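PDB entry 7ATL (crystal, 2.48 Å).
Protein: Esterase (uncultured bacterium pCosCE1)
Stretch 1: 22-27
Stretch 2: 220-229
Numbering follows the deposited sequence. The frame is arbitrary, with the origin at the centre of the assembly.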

ATOM      1  N   GLU A  22      -3.317  13.778  22.198  1.00 48.47           N
ATOM      2  CA  GLU A  22      -2.792  12.595  22.927  1.00 52.86           C
ATOM      3  C   GLU A  22      -1.352  12.284  22.459  1.00 52.49           C
ATOM      4  O   GLU A  22      -0.758  11.345  23.029  1.00 51.14           O
ATOM      5  N   GLY A  23      -0.808  13.040  21.483  1.00 48.97           N
ATOM      6  CA  GLY A  23       0.487  12.788  20.806  1.00 47.30           C
ATOM      7  C   GLY A  23       0.574  11.389  20.185  1.00 46.52           C
ATOM      8  O   GLY A  23       1.665  10.772  20.235  1.00 42.32           O
ATOM      9  N   ARG A  24      -0.539  10.879  19.643  1.00 42.77           N
ATOM     10  CA  ARG A  24      -0.616   9.563  18.952  1.00 40.44           C
ATOM     11  C   ARG A  24      -0.327   9.802  17.465  1.00 38.16           C
ATOM     12  O   ARG A  24       0.330   8.966  16.850  1.00 39.27           O
ATOM     13  N   ILE A  25      -0.789  10.934  16.943  1.00 38.15           N
ATOM     14  CA  ILE A  25      -0.638  11.394  15.534  1.00 40.62           C
ATOM     15  C   ILE A  25      -0.048  12.804  15.573  1.00 40.84           C
ATOM     16  O   ILE A  25      -0.444  13.597  16.446  1.00 46.81           O
ATOM     17  N   VAL A  26       0.852  13.101  14.649  1.00 39.69           N
ATOM     18  CA  VAL A  26       1.506  14.425  14.509  1.00 40.98           C
ATOM     19  C   VAL A  26       0.678  15.270  13.539  1.00 44.42           C
ATOM     20  O   VAL A  26       0.416  16.476  13.850  1.00 53.14           O
ATOM     21  N   GLY A  27       0.306  14.662  12.411  1.00 39.61           N
ATOM     22  CA  GLY A  27      -0.512  15.267  11.342  1.00 38.25           C
ATOM     23  C   GLY A  27      -1.175  14.210  10.470  1.00 35.60           C
ATOM     24  O   GLY A  27      -0.664  13.063  10.377  1.00 36.39           O
ATOM     25  N   ALA A 220       8.362  12.188   8.178  1.00 30.40           N
ATOM     26  CA  ALA A 220       8.015  10.888   8.782  1.00 31.50           C
ATOM     27  C   ALA A 220       8.405  10.880  10.261  1.00 30.89           C
ATOM     28  O   ALA A 220       9.582  11.186  10.578  1.00 40.20           O
ATOM     29  N   TYR A 221       7.468  10.496  11.120  1.00 27.00           N
ATOM     30  CA  TYR A 221       7.642  10.318  12.581  1.00 27.41           C
ATOM     31  C   TYR A 221       7.328   8.856  12.889  1.00 28.89           C
ATOM     32  O   TYR A 221       6.642   8.227  12.025  1.00 32.90           O
ATOM     33  N   HIS A 222       7.771   8.357  14.049  1.00 26.84           N
ATOM     34  CA  HIS A 222       7.428   7.010  14.558  1.00 33.15           C
ATOM     35  C   HIS A 222       7.104   7.102  16.052  1.00 35.69           C
ATOM     36  O   HIS A 222       7.508   8.109  16.631  1.00 37.20           O
ATOM     37  N   ASP A 223       6.427   6.091  16.625  1.00 41.41           N
ATOM     38  CA  ASP A 223       5.904   6.068  18.024  1.00 48.86           C
ATOM     39  C   ASP A 223       7.040   5.710  18.991  1.00 58.48           C
ATOM     40  O   ASP A 223       7.746   4.710  18.729  1.00 59.58           O
ATOM     41  N   THR A 224       7.213   6.495  20.067  1.00 82.19           N
ATOM     42  CA  THR A 224       8.302   6.347  21.083  1.00 94.90           C
ATOM     43  C   THR A 224       7.706   6.408  22.490  1.00 92.53           C
ATOM     44  O   THR A 224       6.469   6.456  22.578  1.00 82.86           O
ATOM     45  N   ALA A 225       8.573   6.399  23.517  1.00101.34           N
ATOM     46  CA  ALA A 225       8.275   6.574  24.963  1.00104.22           C
ATOM     47  C   ALA A 225       6.879   7.197  25.158  1.00101.77           C
ATOM     48  O   ALA A 225       5.913   6.436  25.384  1.00 94.30           O
ATOM     49  N   ALA A 226       6.757   8.523  25.080  1.00 94.62           N
ATOM     50  CA  ALA A 226       5.458   9.233  25.089  1.00 92.22           C
ATOM     51  C   ALA A 226       5.232   9.805  23.685  1.00 85.72           C
ATOM     52  O   ALA A 226       4.267   9.387  23.014  1.00 78.27           O
ATOM     53  N   GLU A 227       6.136  10.679  23.242  1.00 84.14           N
ATOM     54  CA  GLU A 227       5.953  11.531  22.040  1.00 81.12           C
ATOM     55  C   GLU A 227       6.613  10.860  20.837  1.00 72.35           C
ATOM     56  O   GLU A 227       7.542  10.065  21.003  1.00 65.30           O
ATOM     57  N   PRO A 228       6.108  11.129  19.605  1.00 61.95           N
ATOM     58  CA  PRO A 228       6.745  10.684  18.366  1.00 58.83           C
ATOM     59  C   PRO A 228       7.962  11.528  17.953  1.00 57.28           C
ATOM     60  O   PRO A 228       7.829  12.735  17.938  1.00 55.99           O
ATOM     61  N   GLU A 229       9.084  10.888  17.599  1.00 55.61           N
ATOM     62  CA  GLU A 229      10.319  11.564  17.109  1.00 53.64           C
ATOM     63  C   GLU A 229      10.465  11.305  15.609  1.00 45.93           C
ATOM     64  O   GLU A 229       9.947  10.314  15.093  1.00 42.54           O
TER

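The contact between the two stretches is small, burying 282 Å² in total, and no direct hydrogen bond crosses it; it consists of packing and one bridging water. Glu-22 takes no part. Its CA-to-CB bond points away, and its m, t side chain instead forms a salt bridge within the stretch, with Glu-22 OE1 3.3 Å from NH1 of Arg-24.

Gly-23 follows the end of a helix as part of a Schellman motif, and its positive phi favours glycine. The absence of a side chain also matters for the fit, because an ideal CB on Gly-23 would point toward stretch 2 and lie 2.8 Å from OE2 of Glu-227, a clash. The Glu-227 side chain (m, m) brings OE1 to 4.1 Å from Gly-23 CA, while the carbonyl O of Gly-23 rests 3.5 Å from CD of Pro-228.

The CA-to-CB bond of Arg-24 points away (chi1 -91°, between wells), and the residue meets stretch 2 through its backbone. Its O atom and Asp-223 OD1 are 4.3 Å apart, too far for a direct bond, and a water fills the gap, donating to Arg-24 O at 2.7 Å and to Asp-223 OD1 at 2.5 Å. The Asp-223 CA-to-CB bond points sideways, but the end of the side chain comes nearer, with chi1 at -34°, between wells.

Ile-25 (m, m) is buried, but its CA-to-CB bond points away. Val-26 is the main apolar contributor from stretch 1. In the t rotamer, Val-26 sets CG1 over one face of the Tyr-221 ring, 4.0 Å from the centroid and 19° off the normal, a CH-pi contact, while Val-26 CG2 packs 3.7 Å from CG of Pro-228 and also reaches the same tyrosine. The Tyr-221 CA-to-CB bond (chi1 m) points toward stretch 1, and its OH is hydrogen-bonded elsewhere in the structure. Gly-27 makes no contact.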

ATOM      1  CB  GLU A  22      -3.760  11.416  22.768  1.00 53.34           C
ATOM      2  CG  GLU A  22      -5.079  11.613  23.502  1.00 54.15           C
ATOM      3  CD  GLU A  22      -6.005  10.407  23.548  1.00 57.94           C
ATOM      4  OE1 GLU A  22      -5.549   9.282  23.226  1.00 55.28           O
ATOM      5  OE2 GLU A  22      -7.190  10.594  23.895  1.00 62.26           O
ATOM      6  CB  ARG A  24      -1.987   8.913  19.173  1.00 40.44           C
ATOM      7  CG  ARG A  24      -2.088   8.001  20.389  1.00 41.26           C
ATOM      8  CD  ARG A  24      -3.537   7.860  20.853  1.00 44.69           C
ATOM      9  NE  ARG A  24      -4.429   7.398  19.793  1.00 47.47           N
ATOM     10  CZ  ARG A  24      -5.585   7.952  19.408  1.00 53.03           C
ATOM     11  NH1 ARG A  24      -6.092   9.021  20.001  1.00 54.16           N
ATOM     12  NH2 ARG A  24      -6.259   7.397  18.416  1.00 61.29           N
ATOM     13  CB  ILE A  25      -2.009  11.371  14.822  1.00 41.74           C
ATOM     14  CG1 ILE A  25      -2.577   9.954  14.781  1.00 46.88           C
ATOM     15  CG2 ILE A  25      -1.951  11.979  13.427  1.00 41.18           C
ATOM     16  CD1 ILE A  25      -1.663   8.948  14.092  1.00 49.00           C
ATOM     17  CB  VAL A  26       2.957  14.226  14.044  1.00 41.40           C
ATOM     18  CG1 VAL A  26       3.630  15.540  13.658  1.00 43.31           C
ATOM     19  CG2 VAL A  26       3.747  13.481  15.113  1.00 41.37           C
ATOM     20  CB  ALA A 220       8.717   9.780   8.034  1.00 33.56           C
ATOM     21  CB  TYR A 221       6.707  11.244  13.374  1.00 26.05           C
ATOM     22  CG  TYR A 221       6.999  12.709  13.201  1.00 26.40           C
ATOM     23  CD1 TYR A 221       6.572  13.386  12.072  1.00 27.19           C
ATOM     24  CD2 TYR A 221       7.721  13.416  14.152  1.00 27.17           C
ATOM     25  CE1 TYR A 221       6.879  14.721  11.873  1.00 28.56           C
ATOM     26  CE2 TYR A 221       8.025  14.754  13.976  1.00 27.35           C
ATOM     27  CZ  TYR A 221       7.600  15.411  12.834  1.00 29.25           C
ATOM     28  OH  TYR A 221       7.917  16.726  12.635  1.00 34.14           O
ATOM     29  CB  HIS A 222       8.560   6.027  14.248  1.00 35.08           C
ATOM     30  CG  HIS A 222       9.640   6.045  15.264  1.00 35.85           C
ATOM     31  ND1 HIS A 222       9.700   5.088  16.273  1.00 38.25           N
ATOM     32  CD2 HIS A 222      10.670   6.912  15.443  1.00 37.75           C
ATOM     33  CE1 HIS A 222      10.754   5.355  17.024  1.00 43.08           C
ATOM     34  NE2 HIS A 222      11.371   6.484  16.532  1.00 38.51           N
ATOM     35  CB  ASP A 223       4.753   5.069  18.201  1.00 49.07           C
ATOM     36  CG  ASP A 223       3.793   4.864  17.021  1.00 49.11           C
ATOM     37  OD1 ASP A 223       3.205   5.854  16.513  1.00 43.42           O
ATOM     38  OD2 ASP A 223       3.589   3.689  16.645  1.00 46.96           O
ATOM     39  CB  THR A 224       9.371   7.448  20.988  1.00107.68           C
ATOM     40  OG1 THR A 224       9.336   8.010  19.676  1.00118.83           O
ATOM     41  CG2 THR A 224      10.774   6.964  21.304  1.00105.08           C
ATOM     42  CB  ALA A 225       9.377   7.387  25.624  1.00 95.82           C
ATOM     43  CB  ALA A 226       5.434  10.299  26.170  1.00 88.70           C
ATOM     44  CB  GLU A 227       6.501  12.935  22.317  1.00 86.51           C
ATOM     45  CG  GLU A 227       5.750  13.684  23.414  1.00 92.87           C
ATOM     46  CD  GLU A 227       4.271  13.945  23.138  1.00 96.44           C
ATOM     47  OE1 GLU A 227       3.962  14.599  22.113  1.00 85.09           O
ATOM     48  OE2 GLU A 227       3.424  13.487  23.947  1.00 96.05           O
ATOM     49  CB  PRO A 228       5.655  10.865  17.284  1.00 56.80           C
ATOM     50  CG  PRO A 228       4.394  11.244  18.018  1.00 54.01           C
ATOM     51  CD  PRO A 228       4.848  11.836  19.334  1.00 58.19           C
ATOM     52  CB  GLU A 229      11.547  11.094  17.901  1.00 62.51           C
ATOM     53  CG  GLU A 229      12.090   9.717  17.484  1.00 70.67           C
ATOM     54  CD  GLU A 229      13.213   9.108  18.329  1.00 71.87           C
ATOM     55  OE1 GLU A 229      13.741   8.026  17.941  1.00 65.64           O
ATOM     56  OE2 GLU A 229      13.557   9.698  19.384  1.00 70.36           O
TER
HETATM   57  O   HOH W   1       2.008   7.318  18.193  1.00 33.08           O